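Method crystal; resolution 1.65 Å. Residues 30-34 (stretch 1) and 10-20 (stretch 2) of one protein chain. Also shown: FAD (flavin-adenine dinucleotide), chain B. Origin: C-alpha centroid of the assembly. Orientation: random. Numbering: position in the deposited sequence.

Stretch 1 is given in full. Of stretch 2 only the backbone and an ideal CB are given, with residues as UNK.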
# COMPACT_ATOMS: atom_id res chain seq x y z
N GLY A 30 -11.76 -4.64 0.20
CA GLY A 30 -10.99 -5.70 0.82
C GLY A 30 -9.58 -5.13 0.92
O GLY A 30 -8.98 -4.77 -0.09
N LEU A 31 -9.07 -5.01 2.15
CA LEU A 31 -7.73 -4.48 2.37
C LEU A 31 -6.84 -5.63 2.84
O LEU A 31 -6.91 -6.05 4.00
CB LEU A 31 -7.77 -3.37 3.42
CG LEU A 31 -6.46 -2.66 3.75
CD1 LEU A 31 -5.79 -2.13 2.47
CD2 LEU A 31 -6.74 -1.51 4.71
N LEU A 32 -6.02 -6.12 1.92
CA LEU A 32 -5.12 -7.24 2.17
C LEU A 32 -3.73 -6.72 2.53
O LEU A 32 -3.20 -5.84 1.85
CB LEU A 32 -5.06 -8.10 0.91
CG LEU A 32 -4.19 -9.36 0.83
CD1 LEU A 32 -4.69 -10.21 -0.34
CD2 LEU A 32 -2.73 -8.99 0.64
N THR A 33 -3.14 -7.25 3.60
CA THR A 33 -1.81 -6.80 4.00
C THR A 33 -1.05 -7.95 4.67
O THR A 33 -1.63 -8.75 5.40
CB THR A 33 -1.94 -5.55 4.91
OG1 THR A 33 -0.75 -4.76 4.80
CG2 THR A 33 -2.17 -5.94 6.37
N GLN A 34 0.25 -8.04 4.41
CA GLN A 34 1.04 -9.15 4.95
C GLN A 34 1.19 -9.24 6.46
O GLN A 34 1.33 -10.34 6.99
CB GLN A 34 2.43 -9.18 4.30
CG GLN A 34 3.27 -7.94 4.45
CD GLN A 34 4.49 -7.98 3.54
OE1 GLN A 34 4.46 -8.61 2.48
NE2 GLN A 34 5.56 -7.31 3.94
N UNK A 10 -1.84 -3.84 0.62
CA UNK A 10 -0.98 -2.95 1.39
C UNK A 10 -1.79 -1.99 2.24
O UNK A 10 -2.44 -1.09 1.72
CB UNK A 10 -0.05 -2.17 0.46
N UNK A 11 -1.73 -2.17 3.56
CA UNK A 11 -2.47 -1.32 4.49
C UNK A 11 -1.57 -0.24 5.08
O UNK A 11 -1.55 -0.02 6.29
CB UNK A 11 -3.08 -2.16 5.61
N UNK A 12 -0.84 0.44 4.20
CA UNK A 12 0.04 1.51 4.63
C UNK A 12 -0.61 2.86 4.45
O UNK A 12 -1.83 2.96 4.28
CB UNK A 12 1.36 1.46 3.86
N UNK A 13 0.19 3.92 4.47
CA UNK A 13 -0.36 5.26 4.35
C UNK A 13 -1.20 5.52 3.11
O UNK A 13 -2.23 6.19 3.20
CB UNK A 13 0.79 6.27 4.38
N UNK A 14 -0.80 5.00 1.95
CA UNK A 14 -1.59 5.24 0.75
C UNK A 14 -2.74 4.24 0.61
O UNK A 14 -3.86 4.63 0.31
CB UNK A 14 -0.69 5.18 -0.49
N UNK A 15 -2.46 2.97 0.85
CA UNK A 15 -3.48 1.94 0.74
C UNK A 15 -4.60 2.05 1.75
O UNK A 15 -5.77 1.90 1.40
CB UNK A 15 -2.83 0.56 0.87
N UNK A 16 -4.26 2.31 3.00
CA UNK A 16 -5.27 2.44 4.04
C UNK A 16 -6.11 3.70 3.83
O UNK A 16 -7.32 3.70 4.08
CB UNK A 16 -4.61 2.47 5.42
N UNK A 17 -5.48 4.78 3.36
CA UNK A 17 -6.23 6.01 3.11
C UNK A 17 -7.24 5.76 1.99
O UNK A 17 -8.38 6.21 2.06
CB UNK A 17 -5.29 7.16 2.75
N UNK A 18 -6.81 5.03 0.96
CA UNK A 18 -7.71 4.71 -0.15
C UNK A 18 -8.91 3.94 0.40
O UNK A 18 -10.07 4.25 0.09
CB UNK A 18 -6.99 3.90 -1.23
N UNK A 19 -8.63 2.93 1.22
CA UNK A 19 -9.68 2.10 1.81
C UNK A 19 -10.62 2.95 2.66
O UNK A 19 -11.84 2.76 2.62
CB UNK A 19 -9.07 0.98 2.65
N UNK A 20 -10.05 3.87 3.41
CA UNK A 20 -10.82 4.74 4.29
C UNK A 20 -11.90 5.53 3.56
O UNK A 20 -13.08 5.47 3.92
CB UNK A 20 -9.88 5.71 5.01
PA FAD B . 3.72 1.67 3.37
O1A FAD B . 5.09 1.16 3.57
O2A FAD B . 3.15 2.64 4.34
O5B FAD B . 2.71 0.45 3.27
C5B FAD B . 2.99 -0.65 2.41
C4B FAD B . 2.19 -1.83 2.96
O4B FAD B . 2.18 -2.84 1.94
C3B FAD B . 2.81 -2.49 4.21
O3B FAD B . 1.86 -2.66 5.24
C2B FAD B . 3.36 -3.78 3.68
O2B FAD B . 3.53 -4.81 4.63
C1B FAD B . 2.36 -4.10 2.57
N9A FAD B . 2.84 -5.03 1.55
C8A FAD B . 3.94 -4.89 0.74
N7A FAD B . 4.10 -5.92 -0.08
C5A FAD B . 3.05 -6.76 0.22
C6A FAD B . 2.67 -8.02 -0.31
N6A FAD B . 3.33 -8.64 -1.27
N1A FAD B . 1.54 -8.62 0.22
C2A FAD B . 0.83 -7.99 1.23
N3A FAD B . 1.15 -6.79 1.77
C4A FAD B . 2.26 -6.22 1.24
N1 FAD B . 7.85 9.78 4.93
C2 FAD B . 7.62 10.65 5.97
O2 FAD B . 6.73 11.46 5.92
N3 FAD B . 8.44 10.56 7.11
C4 FAD B . 9.48 9.66 7.25
O4 FAD B . 10.17 9.64 8.29
C4X FAD B . 9.72 8.78 6.18
N5 FAD B . 10.75 7.86 6.24
C5X FAD B . 10.99 6.99 5.19
C6 FAD B . 12.04 6.07 5.29
C7 FAD B . 12.32 5.15 4.25
C7M FAD B . 13.46 4.18 4.42
C8 FAD B . 11.50 5.18 3.07
C8M FAD B . 11.74 4.24 1.92
C9 FAD B . 10.44 6.12 2.96
C9A FAD B . 10.16 7.03 4.00
N10 FAD B . 9.09 8.00 3.94
C10 FAD B . 8.88 8.87 5.02
C1' FAD B . 8.20 8.12 2.72
C2' FAD B . 6.75 7.59 2.80
O2' FAD B . 5.96 8.49 3.53
C3' FAD B . 6.65 6.19 3.45
O3' FAD B . 7.43 5.23 2.73
C4' FAD B . 5.22 5.64 3.49
O4' FAD B . 5.13 4.51 4.36
C5' FAD B . 4.78 5.27 2.06
O5' FAD B . 3.42 4.80 2.08
P FAD B . 2.95 3.53 1.26
O1P FAD B . 1.50 3.44 1.52
O2P FAD B . 3.36 3.63 -0.18
O3P FAD B . 3.72 2.31 1.89

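Position 10 lies beside the end of the strand, its CA 4.7 Å from the CA of Thr33. Its N donates a hydrogen bond to Leu32 O at 2.7 Å, which any residue but proline could do. Phi is 117° and psi 111°, and the positive phi favours glycine. A CB would point away from the strand and would sit 2.8 Å from FAD O4B, a clash. Glycine is the clear choice, and the residue is Gly10. Its CA approaches FAD O4B to 3.2 Å, and its O lies 3.6 Å from Leu31 CD1.

Position 11 points its CB toward the strand. The ideal CB is 3.6 Å from Thr33 OG1 and 3.8 Å from Leu31 CD2, so the space in front of it is already taken. A small side chain suits it: alanine, or perhaps serine, with glycine leaving a gap. The residue is Ala11. Its CB makes an apolar contact with Leu31 CD2 at 3.8 Å. Its backbone N donates to Thr33 OG1 at 3.0 Å, so the threonine side chain accepts a second bond, next to the backbone one from Gly10 N to Leu32 O.

Stretch 1 has nothing within 5.5 Å of an ideal CB at position 12. The cofactor decides here: an ideal CB would lie 1.8 Å from FAD O5B. Only glycine fits, and Gly12 brings its CA to 3.2 Å from FAD O5B.

Position 13 is out of reach of stretch 1, and many side chains could serve. The residue is Phe13. Its N donates to FAD O2A at 3.2 Å, and its ring lies obliquely to FAD O4'.

Position 14 is also remote from the strand, but its N donates to FAD O1P at 2.8 Å. A short side chain with a donor, serine or threonine, could add a second bond. The residue is Ser14, with chi1 in p, and its OG donates to FAD O1P at 2.8 Å.

Position 15 points toward the strand. An ideal CB would be 4.3 Å from Leu31 CD1 but only 1.9 Å from the O of residue 10. That clash leaves glycine, and the residue is Gly15. Its O lies 4.2 Å from Leu31 CD1.

Position 16 points sideways, its ideal CB 4.6 Å from Leu31 CD2. Small apolar residues suit it, though others are possible. The residue is Ala16, whose CA comes to 4.3 Å from Leu31 CD2.

Positions 17 and 18 are out of reach, and stretch 1 sets no preference. They are Glu17 and Thr18. The carboxylate of Glu17 is hydrogen-bonded outside the two stretches.

Position 19, one helical turn after 15, points toward the strand again. Its ideal CB is 4.0 Å from Leu31 CD2, so a small apolar side chain would suit it. The residue is Ala19, and its CB packs on Leu31 CD2 at 4.0 Å.

Position 20 points away, and stretch 1 leaves the choice open. The residue is Phe20, with chi1 in t.

Stretch 2 (10-20) GAGFSGAETAF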
# COMPACT_ATOMS: atom_id res chain seq x y z
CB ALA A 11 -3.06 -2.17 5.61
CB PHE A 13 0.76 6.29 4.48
CG PHE A 13 1.29 6.40 5.89
CD1 PHE A 13 0.74 7.32 6.78
CD2 PHE A 13 2.28 5.54 6.34
CE1 PHE A 13 1.17 7.38 8.10
CE2 PHE A 13 2.72 5.59 7.67
CZ PHE A 13 2.16 6.51 8.55
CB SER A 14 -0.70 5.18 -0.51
OG SER A 14 -0.11 3.90 -0.68
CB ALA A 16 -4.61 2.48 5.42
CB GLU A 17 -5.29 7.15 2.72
CG GLU A 17 -5.95 8.52 2.79
CD GLU A 17 -6.22 8.95 4.23
OE1 GLU A 17 -5.25 9.13 4.99
OE2 GLU A 17 -7.41 9.12 4.59
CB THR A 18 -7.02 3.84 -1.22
OG1 THR A 18 -5.84 4.51 -1.70
CG2 THR A 18 -7.95 3.59 -2.39
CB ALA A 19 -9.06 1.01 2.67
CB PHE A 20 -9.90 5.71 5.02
CG PHE A 20 -10.62 6.68 5.91
CD1 PHE A 20 -11.09 6.28 7.16
CD2 PHE A 20 -10.86 7.99 5.49
CE1 PHE A 20 -11.78 7.17 7.98
CE2 PHE A 20 -11.55 8.89 6.30
CZ PHE A 20 -12.02 8.48 7.55
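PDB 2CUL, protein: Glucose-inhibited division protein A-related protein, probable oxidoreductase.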